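Local structure of cryptic loci regulator 2 (Schizosaccharomyces pombe 972h-, 5IKJ) at residues A[283-288]-A[497-502]; A[236-241]-A[264-269]; A[17-22]-A[197-202]; A[66-71]-A[351-356]. The protein acts upstream of histone deacetylases to promote heterochromatic transcriptional silencing, and is required for nucleosome positioning and for the silencing function of the SHREC repressor complex. All blocks are in the same frame, centred on the assembly; numbering follows the deposited sequence.

Contact 1 of 4, residues A[283-288]-A[497-502]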
# COMPACT_ATOMS: atom_id res chain seq x y z
N THR A 283 10.63 17.44 -3.46
CA THR A 283 10.35 16.01 -3.36
C THR A 283 8.87 15.72 -3.62
O THR A 283 8.53 14.71 -4.23
CB THR A 283 10.76 15.48 -1.99
OG1 THR A 283 10.17 16.29 -0.96
CG2 THR A 283 12.28 15.50 -1.84
N PHE A 284 7.99 16.61 -3.15
CA PHE A 284 6.56 16.40 -3.35
C PHE A 284 6.19 16.48 -4.83
O PHE A 284 5.23 15.83 -5.26
CB PHE A 284 5.77 17.43 -2.55
CG PHE A 284 4.31 17.11 -2.42
CD1 PHE A 284 3.86 16.26 -1.42
CD2 PHE A 284 3.38 17.66 -3.29
CE1 PHE A 284 2.51 15.97 -1.29
CE2 PHE A 284 2.04 17.36 -3.17
CZ PHE A 284 1.60 16.52 -2.17
N VAL A 285 6.93 17.25 -5.62
CA VAL A 285 6.65 17.39 -7.04
C VAL A 285 7.34 16.30 -7.86
O VAL A 285 6.74 15.75 -8.79
CB VAL A 285 7.07 18.80 -7.51
CG1 VAL A 285 6.98 18.93 -9.03
CG2 VAL A 285 6.20 19.86 -6.84
N GLU A 286 8.59 15.99 -7.54
CA GLU A 286 9.39 15.02 -8.28
C GLU A 286 10.00 14.02 -7.30
O GLU A 286 11.22 14.00 -7.09
CB GLU A 286 10.48 15.71 -9.10
CG GLU A 286 10.01 16.25 -10.44
CD GLU A 286 10.09 15.22 -11.55
OE1 GLU A 286 10.21 14.01 -11.24
OE2 GLU A 286 10.05 15.61 -12.73
N PRO A 287 9.17 13.17 -6.68
CA PRO A 287 9.72 12.20 -5.72
C PRO A 287 10.37 10.99 -6.35
O PRO A 287 11.16 10.31 -5.68
CB PRO A 287 8.48 11.78 -4.91
CG PRO A 287 7.35 11.95 -5.87
CD PRO A 287 7.70 13.11 -6.76
N TYR A 288 10.07 10.68 -7.61
CA TYR A 288 10.40 9.40 -8.20
C TYR A 288 11.27 9.54 -9.44
O TYR A 288 11.16 10.51 -10.20
CB TYR A 288 9.13 8.64 -8.61
CG TYR A 288 8.32 8.07 -7.47
CD1 TYR A 288 8.91 7.26 -6.51
CD2 TYR A 288 6.96 8.34 -7.36
CE1 TYR A 288 8.17 6.74 -5.46
CE2 TYR A 288 6.21 7.82 -6.32
CZ TYR A 288 6.82 7.02 -5.38
OH TYR A 288 6.07 6.50 -4.35
N GLU A 497 -2.79 17.22 -9.31
CA GLU A 497 -2.44 18.48 -8.67
C GLU A 497 -2.37 19.58 -9.72
O GLU A 497 -2.06 19.31 -10.89
CB GLU A 497 -1.11 18.35 -7.92
CG GLU A 497 -1.15 17.42 -6.71
CD GLU A 497 -1.24 15.95 -7.08
OE1 GLU A 497 -1.09 15.63 -8.28
OE2 GLU A 497 -1.45 15.12 -6.18
N PRO A 498 -2.66 20.83 -9.35
CA PRO A 498 -2.82 21.87 -10.38
C PRO A 498 -1.57 22.12 -11.20
O PRO A 498 -1.68 22.54 -12.36
CB PRO A 498 -3.22 23.11 -9.56
CG PRO A 498 -2.71 22.85 -8.18
CD PRO A 498 -2.78 21.37 -7.98
N TRP A 499 -0.38 21.87 -10.65
CA TRP A 499 0.85 22.03 -11.41
C TRP A 499 1.18 20.80 -12.25
O TRP A 499 2.10 20.86 -13.08
CB TRP A 499 2.02 22.30 -10.46
CG TRP A 499 2.31 21.17 -9.51
CD1 TRP A 499 2.98 20.02 -9.79
CD2 TRP A 499 1.92 21.10 -8.14
NE1 TRP A 499 3.03 19.22 -8.67
CE2 TRP A 499 2.39 19.86 -7.64
CE3 TRP A 499 1.22 21.95 -7.27
CZ2 TRP A 499 2.19 19.46 -6.32
CZ3 TRP A 499 1.02 21.55 -5.96
CH2 TRP A 499 1.50 20.32 -5.50
N PHE A 500 0.46 19.70 -12.06
CA PHE A 500 0.86 18.42 -12.64
C PHE A 500 0.79 18.43 -14.16
O PHE A 500 1.57 17.72 -14.81
CB PHE A 500 -0.02 17.30 -12.08
CG PHE A 500 0.51 15.92 -12.33
CD1 PHE A 500 1.47 15.37 -11.50
CD2 PHE A 500 0.03 15.17 -13.39
CE1 PHE A 500 1.96 14.10 -11.73
CE2 PHE A 500 0.52 13.89 -13.62
CZ PHE A 500 1.48 13.36 -12.79
N VAL A 501 -0.12 19.20 -14.75
CA VAL A 501 -0.36 19.16 -16.19
C VAL A 501 -0.59 20.57 -16.69
O VAL A 501 -1.63 21.17 -16.40
CB VAL A 501 -1.56 18.27 -16.55
CG1 VAL A 501 -1.56 17.98 -18.04
CG2 VAL A 501 -1.53 16.97 -15.75
N LYS A 502 0.37 21.11 -17.44
CA LYS A 502 0.11 22.28 -18.26
C LYS A 502 -0.86 21.89 -19.37
O LYS A 502 -0.60 20.94 -20.12
CB LYS A 502 1.42 22.81 -18.85
CG LYS A 502 2.15 21.81 -19.72
CD LYS A 502 3.47 22.34 -20.26
CE LYS A 502 4.12 21.32 -21.17
NZ LYS A 502 5.39 21.81 -21.76
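Trp-499 carries this contact, meeting Phe-284 and Val-285 at the end of helix 278-285 by apolar and aromatic packing alone. The two aromatic side chains cross at about a right angle and meet at the edges of both rings. On the tryptophan the benzo corner does the touching: CZ2 lies 3.7 Å from Phe-284 CD2, and CH2 lies 3.8 Å from Phe-284 CE2, so neither ring stacks on the other.

The aliphatic packing is of a different kind. Val-285 reaches the indole above its plane, displaced toward the rim, with CG2 3.7 Å from Trp-499 NE1, while CG1 stands slightly farther off at 4.0 Å from the same nitrogen. On the other side, CB of Glu-497 rests 3.7 Å above the plane of the Trp-499 ring. Val-285 CG2 and Glu-497 CB thus lie on opposite sides of the indole plane, both displaced toward its rim.

A backbone bond shapes the loop that carries the ring. Phe-500 N donates to Glu-497 O at 2.8 Å, closing a type I beta turn, and a chi1 of 63° tucks CG of Trp-499 over its own backbone, flanked by both N and C, and brings the indole to the helix. The carboxylate of Glu-497 is anchored separately by a salt bridge to Arg-462, and Phe-284 also packs on Met-465 and Leu-469 of helix 461-469.

The arrangement is that of a helix C-terminus docked on a type I beta turn, here the turn that follows strand 491-494 of the large mixed sheet.

Contact 2 of 4, residues A[236-241]-A[264-269]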
# COMPACT_ATOMS: atom_id res chain seq x y z
N TYR A 236 -0.99 9.64 0.09
CA TYR A 236 -0.58 10.36 1.28
C TYR A 236 0.89 10.77 1.23
O TYR A 236 1.21 11.94 1.41
CB TYR A 236 -0.86 9.50 2.53
CG TYR A 236 -0.28 10.05 3.81
CD1 TYR A 236 -0.95 11.02 4.54
CD2 TYR A 236 0.94 9.58 4.30
CE1 TYR A 236 -0.42 11.51 5.72
CE2 TYR A 236 1.47 10.07 5.47
CZ TYR A 236 0.79 11.04 6.18
OH TYR A 236 1.32 11.52 7.35
N THR A 237 1.78 9.81 0.98
CA THR A 237 3.21 10.07 1.12
C THR A 237 3.78 10.80 -0.09
O THR A 237 4.34 11.89 0.03
CB THR A 237 3.96 8.76 1.36
OG1 THR A 237 3.15 7.87 2.14
CG2 THR A 237 5.26 9.01 2.10
N TRP A 238 3.65 10.20 -1.28
CA TRP A 238 4.18 10.77 -2.52
C TRP A 238 3.08 10.78 -3.57
O TRP A 238 3.20 10.15 -4.63
CB TRP A 238 5.40 9.98 -2.99
CG TRP A 238 6.30 9.55 -1.88
CD1 TRP A 238 6.41 8.29 -1.36
CD2 TRP A 238 7.22 10.37 -1.15
NE1 TRP A 238 7.34 8.28 -0.35
CE2 TRP A 238 7.85 9.54 -0.20
CE3 TRP A 238 7.57 11.72 -1.20
CZ2 TRP A 238 8.82 10.02 0.69
CZ3 TRP A 238 8.52 12.19 -0.32
CH2 TRP A 238 9.14 11.34 0.61
N PRO A 239 1.98 11.50 -3.32
CA PRO A 239 0.80 11.37 -4.19
C PRO A 239 0.94 12.04 -5.54
O PRO A 239 0.34 11.57 -6.51
CB PRO A 239 -0.31 12.02 -3.36
CG PRO A 239 0.40 12.99 -2.47
CD PRO A 239 1.71 12.35 -2.14
N SER A 240 1.70 13.14 -5.65
CA SER A 240 1.82 13.86 -6.92
C SER A 240 2.85 13.13 -7.76
O SER A 240 4.04 13.48 -7.77
CB SER A 240 2.19 15.32 -6.68
OG SER A 240 1.84 16.12 -7.79
N SER A 241 2.40 12.11 -8.48
CA SER A 241 3.32 11.18 -9.13
C SER A 241 2.53 10.29 -10.08
O SER A 241 1.30 10.27 -10.07
CB SER A 241 4.06 10.33 -8.09
OG SER A 241 3.14 9.62 -7.28
N ARG A 264 9.60 2.28 -10.13
CA ARG A 264 9.88 3.64 -9.71
C ARG A 264 10.61 3.55 -8.38
O ARG A 264 10.44 2.58 -7.64
CB ARG A 264 8.61 4.48 -9.58
CG ARG A 264 7.79 4.13 -8.35
CD ARG A 264 6.36 4.64 -8.44
NE ARG A 264 5.61 4.29 -7.24
CZ ARG A 264 4.35 4.63 -7.02
NH1 ARG A 264 3.68 5.34 -7.91
NH2 ARG A 264 3.75 4.25 -5.90
N ASN A 265 11.42 4.56 -8.08
CA ASN A 265 12.19 4.57 -6.85
C ASN A 265 12.33 6.00 -6.36
O ASN A 265 12.35 6.94 -7.16
CB ASN A 265 13.57 3.94 -7.04
CG ASN A 265 14.41 4.68 -8.07
OD1 ASN A 265 14.35 4.38 -9.26
ND2 ASN A 265 15.19 5.64 -7.60
N LEU A 266 12.41 6.16 -5.05
CA LEU A 266 12.62 7.47 -4.46
C LEU A 266 14.07 7.90 -4.66
O LEU A 266 14.99 7.08 -4.63
CB LEU A 266 12.28 7.44 -2.97
CG LEU A 266 10.80 7.27 -2.63
CD1 LEU A 266 10.61 6.94 -1.16
CD2 LEU A 266 10.02 8.53 -3.00
N ILE A 267 14.27 9.19 -4.88
CA ILE A 267 15.59 9.75 -5.12
C ILE A 267 16.22 10.09 -3.78
O ILE A 267 15.63 10.82 -2.97
CB ILE A 267 15.52 10.99 -6.03
CG1 ILE A 267 14.57 10.75 -7.21
CG2 ILE A 267 16.91 11.32 -6.56
CD1 ILE A 267 14.24 12.01 -7.99
N ASN A 268 17.42 9.57 -3.54
CA ASN A 268 18.10 9.80 -2.27
C ASN A 268 18.64 11.22 -2.22
O ASN A 268 19.46 11.62 -3.05
CB ASN A 268 19.24 8.79 -2.09
CG ASN A 268 19.98 8.97 -0.78
OD1 ASN A 268 20.31 10.09 -0.38
ND2 ASN A 268 20.26 7.86 -0.10
N TYR A 269 18.18 11.99 -1.23
CA TYR A 269 18.70 13.33 -0.98
C TYR A 269 19.38 13.44 0.38
O TYR A 269 19.70 14.55 0.82
CB TYR A 269 17.58 14.37 -1.09
CG TYR A 269 16.92 14.43 -2.45
CD1 TYR A 269 17.57 13.95 -3.58
CD2 TYR A 269 15.66 14.98 -2.60
CE1 TYR A 269 16.97 14.01 -4.83
CE2 TYR A 269 15.05 15.04 -3.84
CZ TYR A 269 15.71 14.55 -4.95
OH TYR A 269 15.11 14.61 -6.19
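Ser-241 OG donates to Trp-238 O over 2.7 Å, a short bond that lies in the carbonyl plane, with a C=O...donor angle of 159°. It spans the residues just after helix 214-237, where the serine lies beside Arg-264, whose NH1 nevertheless stays 4.4 Å from Ser-241 OG, too far for a bond. The guanidinium finds its partners in neighbouring residues instead: Asp-234 takes NH2 in a salt bridge, and the carbonyl oxygen of Tyr-242 takes NH1.

Direct packing falls to Trp-238 and Leu-266, whose side chains cross at about a right angle. Leu-266 CD2 sits almost on the normal of the five-membered ring of Trp-238, 3.7 Å from its centroid and 9° off axis, a CH-pi contact over the face. CD1 stands on the same side of the ring, beyond the rim at the nitrogen, 3.6 Å from Trp-238 NE1. Near the rim of the opposite face lies Thr-237 CG2, 3.3 Å above the plane of the Trp-238 ring. Rotation of the indole is further restrained by NE1, which is hydrogen-bonded to Thr-74 OG1.

Chemically, the contact separates two tasks within a buried site. Methyl-to-indole packing joins the end of the helix to strand 255-266. Ser-241 OG bonds within its own segment, while Arg-264 and Trp-238 NE1 find partners outside the two segments, an arrangement that probably limits the cost of burying the arginine's charge.

Contact 3 of 4, residues A[17-22]-A[197-202]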
# COMPACT_ATOMS: atom_id res chain seq x y z
N CYS A 17 3.03 -8.73 25.32
CA CYS A 17 1.87 -9.30 24.65
C CYS A 17 0.64 -9.19 25.54
O CYS A 17 0.68 -9.54 26.72
CB CYS A 17 2.12 -10.76 24.28
SG CYS A 17 3.29 -11.00 22.93
N VAL A 18 -0.47 -8.71 24.96
CA VAL A 18 -1.71 -8.59 25.71
C VAL A 18 -2.27 -9.97 26.03
O VAL A 18 -2.78 -10.21 27.13
CB VAL A 18 -2.72 -7.73 24.93
CG1 VAL A 18 -4.11 -7.83 25.55
CG2 VAL A 18 -2.26 -6.28 24.91
N TRP A 19 -2.20 -10.90 25.08
CA TRP A 19 -2.73 -12.24 25.27
C TRP A 19 -1.77 -13.25 24.66
O TRP A 19 -0.91 -12.91 23.84
CB TRP A 19 -4.13 -12.39 24.65
CG TRP A 19 -4.11 -12.78 23.20
CD1 TRP A 19 -3.86 -11.96 22.13
CD2 TRP A 19 -4.37 -14.08 22.66
NE1 TRP A 19 -3.94 -12.68 20.96
CE2 TRP A 19 -4.25 -13.98 21.26
CE3 TRP A 19 -4.68 -15.32 23.23
CZ2 TRP A 19 -4.44 -15.08 20.42
CZ3 TRP A 19 -4.86 -16.41 22.39
CH2 TRP A 19 -4.74 -16.28 21.00
N SER A 20 -1.94 -14.51 25.06
CA SER A 20 -1.05 -15.58 24.62
C SER A 20 -1.82 -16.89 24.57
O SER A 20 -2.61 -17.20 25.47
CB SER A 20 0.16 -15.72 25.55
OG SER A 20 0.80 -16.97 25.36
N ASP A 21 -1.59 -17.67 23.51
CA ASP A 21 -2.13 -19.01 23.38
C ASP A 21 -1.20 -20.07 23.95
O ASP A 21 -1.47 -21.27 23.80
CB ASP A 21 -2.42 -19.32 21.91
CG ASP A 21 -1.16 -19.44 21.08
OD1 ASP A 21 -0.13 -18.84 21.46
OD2 ASP A 21 -1.19 -20.14 20.05
N GLY A 22 -0.11 -19.66 24.60
CA GLY A 22 0.87 -20.63 25.07
C GLY A 22 0.28 -21.60 26.08
O GLY A 22 -0.61 -21.26 26.86
N LEU A 197 -6.99 -9.58 16.02
CA LEU A 197 -7.85 -9.24 17.14
C LEU A 197 -8.94 -10.28 17.37
O LEU A 197 -9.49 -10.35 18.48
CB LEU A 197 -8.48 -7.87 16.91
CG LEU A 197 -7.47 -6.72 16.79
CD1 LEU A 197 -8.13 -5.47 16.23
CD2 LEU A 197 -6.82 -6.43 18.13
N THR A 198 -9.26 -11.09 16.37
CA THR A 198 -10.24 -12.16 16.52
C THR A 198 -9.63 -13.45 17.04
O THR A 198 -10.37 -14.40 17.32
CB THR A 198 -10.94 -12.43 15.18
OG1 THR A 198 -10.00 -12.96 14.24
CG2 THR A 198 -11.55 -11.15 14.62
N ARG A 199 -8.30 -13.51 17.18
CA ARG A 199 -7.62 -14.70 17.68
C ARG A 199 -8.01 -15.93 16.88
O ARG A 199 -8.14 -17.04 17.40
CB ARG A 199 -7.91 -14.89 19.17
CG ARG A 199 -7.70 -13.62 19.98
CD ARG A 199 -7.77 -13.84 21.48
NE ARG A 199 -7.59 -12.57 22.18
CZ ARG A 199 -7.50 -12.44 23.50
NH1 ARG A 199 -7.57 -13.50 24.29
NH2 ARG A 199 -7.34 -11.24 24.04
N ASN A 200 -8.20 -15.74 15.57
CA ASN A 200 -8.55 -16.82 14.66
C ASN A 200 -7.27 -17.50 14.19
O ASN A 200 -6.42 -16.86 13.56
CB ASN A 200 -9.36 -16.29 13.48
CG ASN A 200 -9.78 -17.39 12.52
OD1 ASN A 200 -9.49 -18.56 12.74
ND2 ASN A 200 -10.49 -17.01 11.46
N GLU A 201 -7.14 -18.79 14.50
CA GLU A 201 -5.91 -19.52 14.20
C GLU A 201 -5.66 -19.67 12.71
O GLU A 201 -4.54 -20.00 12.31
CB GLU A 201 -5.97 -20.90 14.85
CG GLU A 201 -6.21 -20.87 16.36
CD GLU A 201 -7.38 -21.72 16.79
OE1 GLU A 201 -7.61 -22.79 16.18
OE2 GLU A 201 -8.08 -21.33 17.75
N SER A 202 -6.67 -19.42 11.87
CA SER A 202 -6.53 -19.62 10.43
C SER A 202 -5.83 -18.47 9.73
O SER A 202 -5.47 -18.62 8.56
CB SER A 202 -7.91 -19.83 9.80
OG SER A 202 -8.53 -21.01 10.30
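Trp-19, in an extended stretch of chain, faces Arg-199, whose backbone adopts a left-handed conformation (phi 54°, psi 36°), and both segments are irregular loop. The two side chains run antiparallel, and their overlap covers the length of the arginine. Stretched nearly straight, Arg-199 lies over a single face of the indole: CD is 3.5 Å from the centroid of the six-membered ring of Trp-19, a CH-pi contact over the face, and nearer the root of the indole the guanidinium takes over. CZ of Arg-199 lies 3.4 Å from Trp-19 CG, and the two planes are only 10° apart, so the group is stacked flat in a cation-pi interaction. Both terminal nitrogens remain close to the tryptophan, with NH2 3.5 Å from Trp-19 CB and NH1 3.6 Å from Trp-19 CE3.

Short turns shape the chain on both sides. Ser-20 OG accepts from Gly-22 N at 2.9 Å, forming an ST turn, and Asn-200 OD1 accepts from Ser-202 N at 3.1 Å, forming an Asx turn. The backbone of Val-18 is hydrogen-bonded to the chain of another protein.

The stack is a surface feature bordering a zinc site of three cysteines and one histidine. The side chain of Trp-19 is about 9 Å from the zinc ion, which is bound by His-189, Cys-204, Cys-206 and Cys-209. Asp-21, two residues on, hydrogen-bonds through OD2 to NE2 of the zinc ligand His-189. The N-terminal loop thus probably helps to position that ligand, while its tryptophan receives Arg-199 from the zinc-binding region.

Contact 4 of 4, residues A[66-71]-A[351-356]; sequences HVFGGA and PKFHDE
Phe-68 and Phe-353 account for the contact between them, burying similar areas of each other. They form an offset edge-to-face pair in which Phe-68 directs its edge toward the face of Phe-353, with ring centroids 5.5 Å apart and planes at 73°. The touching atoms show the offset: Phe-68 CE1 and CZ both stand 3.8 Å from Phe-353 CD2, and CZ is 4.1 Å from Phe-353 CE2. The far end of one ring is thus applied to the rim of the other, without passing over its centre.

Both phenylalanines share one chi1 rotamer, CG anti to C, at -56° in Phe-68 and -54° in Phe-353, and the rings reach toward one another across backbones whose CA atoms remain 9.6 Å apart. Phe-68 is the first residue beyond helix 50-67, where the backbone leaves helical angles. Phe-353 begins the short strand 353-355, which pairs in parallel with strand 133-135, and its ring also packs on Ile-133 and Leu-135. Both rings additionally meet apolar side chains from the chain of another protein.

With no polar group taking part, the attraction is probably dispersive, aided by the weak electrostatic preference of ring C-H groups for an aromatic face. Its implication is a small, buried aromatic join between a helix end and a two-stranded sheet, continued by apolar groups of the partner protein.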
# COMPACT_ATOMS: atom_id res chain seq x y z
N HIS A 66 7.59 -4.63 11.95
CA HIS A 66 6.45 -5.20 11.24
C HIS A 66 5.18 -4.43 11.55
O HIS A 66 4.46 -3.99 10.64
CB HIS A 66 6.30 -6.67 11.61
CG HIS A 66 5.53 -7.47 10.60
ND1 HIS A 66 5.45 -8.85 10.67
CD2 HIS A 66 4.81 -7.10 9.52
CE1 HIS A 66 4.72 -9.29 9.66
NE2 HIS A 66 4.32 -8.25 8.95
N VAL A 67 4.88 -4.24 12.84
CA VAL A 67 3.63 -3.59 13.23
C VAL A 67 3.64 -2.12 12.82
O VAL A 67 2.64 -1.59 12.34
CB VAL A 67 3.38 -3.75 14.74
CG1 VAL A 67 1.97 -3.28 15.10
CG2 VAL A 67 3.57 -5.19 15.17
N PHE A 68 4.77 -1.45 13.02
CA PHE A 68 4.91 -0.04 12.69
C PHE A 68 5.63 0.18 11.36
O PHE A 68 6.16 1.27 11.13
CB PHE A 68 5.63 0.70 13.81
CG PHE A 68 4.96 0.55 15.15
CD1 PHE A 68 3.68 1.03 15.36
CD2 PHE A 68 5.62 -0.07 16.20
CE1 PHE A 68 3.06 0.89 16.58
CE2 PHE A 68 5.01 -0.21 17.43
CZ PHE A 68 3.73 0.27 17.62
N GLY A 69 5.65 -0.83 10.49
CA GLY A 69 6.28 -0.70 9.20
C GLY A 69 5.68 -1.64 8.17
O GLY A 69 4.68 -1.30 7.52
N GLY A 70 6.27 -2.81 8.01
CA GLY A 70 5.81 -3.78 7.04
C GLY A 70 6.44 -3.58 5.68
O GLY A 70 6.92 -2.50 5.33
N ALA A 71 6.43 -4.66 4.89
CA ALA A 71 7.05 -4.65 3.57
C ALA A 71 6.57 -3.46 2.75
O ALA A 71 5.37 -3.23 2.61
CB ALA A 71 6.73 -5.95 2.84
N PRO A 351 -4.69 7.52 16.80
CA PRO A 351 -3.27 7.17 16.91
C PRO A 351 -2.78 7.25 18.35
O PRO A 351 -2.96 8.26 19.03
CB PRO A 351 -2.58 8.20 16.01
CG PRO A 351 -3.62 8.61 15.04
CD PRO A 351 -4.93 8.53 15.76
N LYS A 352 -2.16 6.16 18.82
CA LYS A 352 -1.74 6.05 20.20
C LYS A 352 -0.24 6.26 20.39
O LYS A 352 0.18 6.72 21.46
CB LYS A 352 -2.12 4.68 20.77
CG LYS A 352 -2.16 4.62 22.29
CD LYS A 352 -2.02 3.19 22.80
CE LYS A 352 -3.08 2.25 22.23
NZ LYS A 352 -4.46 2.61 22.65
N PHE A 353 0.57 5.93 19.39
CA PHE A 353 2.02 6.04 19.48
C PHE A 353 2.50 7.12 18.52
O PHE A 353 2.11 7.14 17.35
CB PHE A 353 2.69 4.71 19.14
CG PHE A 353 2.18 3.55 19.96
CD1 PHE A 353 2.60 3.36 21.27
CD2 PHE A 353 1.29 2.64 19.41
CE1 PHE A 353 2.14 2.29 22.01
CE2 PHE A 353 0.83 1.56 20.15
CZ PHE A 353 1.25 1.39 21.46
N HIS A 354 3.36 8.02 19.02
CA HIS A 354 3.88 9.12 18.24
C HIS A 354 5.39 9.21 18.43
O HIS A 354 5.97 8.59 19.32
CB HIS A 354 3.23 10.45 18.63
CG HIS A 354 1.74 10.46 18.47
ND1 HIS A 354 0.90 9.66 19.21
CD2 HIS A 354 0.94 11.18 17.65
CE1 HIS A 354 -0.35 9.88 18.86
NE2 HIS A 354 -0.36 10.80 17.91
N ASP A 355 6.03 9.99 17.56
CA ASP A 355 7.47 10.19 17.64
C ASP A 355 7.81 11.08 18.83
O ASP A 355 7.28 12.19 18.95
CB ASP A 355 7.99 10.81 16.35
CG ASP A 355 9.48 10.61 16.16
OD1 ASP A 355 9.99 9.53 16.53
OD2 ASP A 355 10.15 11.53 15.64
N GLU A 356 8.69 10.60 19.70
CA GLU A 356 8.98 11.32 20.94
C GLU A 356 9.72 12.62 20.68
O GLU A 356 9.59 13.58 21.45
CB GLU A 356 9.78 10.44 21.90
CG GLU A 356 11.21 10.15 21.46
CD GLU A 356 11.97 9.33 22.49
OE1 GLU A 356 11.38 8.98 23.53
OE2 GLU A 356 13.17 9.05 22.25

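In the fold
Contacts 1 and 2 are neighbours, their centres 10 Å apart, and they touch: a weak, probable hydrogen bond joins Glu-497 OE1 and Ser-240 OG at 3.0 Å. Strand 255-266 of contact 2 is followed in the chain by helix 278-285 of contact 1, so together they connect helix 214-237, the five-stranded antiparallel sheet and the loop beyond strand 491-494. Contact 3 lies on the opposite side of the chain's centre, its centre 44 Å from that of contact 1, beside the zinc site. Contact 4 falls between, with centres 20 Å from both contacts 2 and 3. Along the sequence, contact 2 is nested within contact 4, which alternates with contacts 1 and 3, so regions far apart in sequence are brought together in the fold.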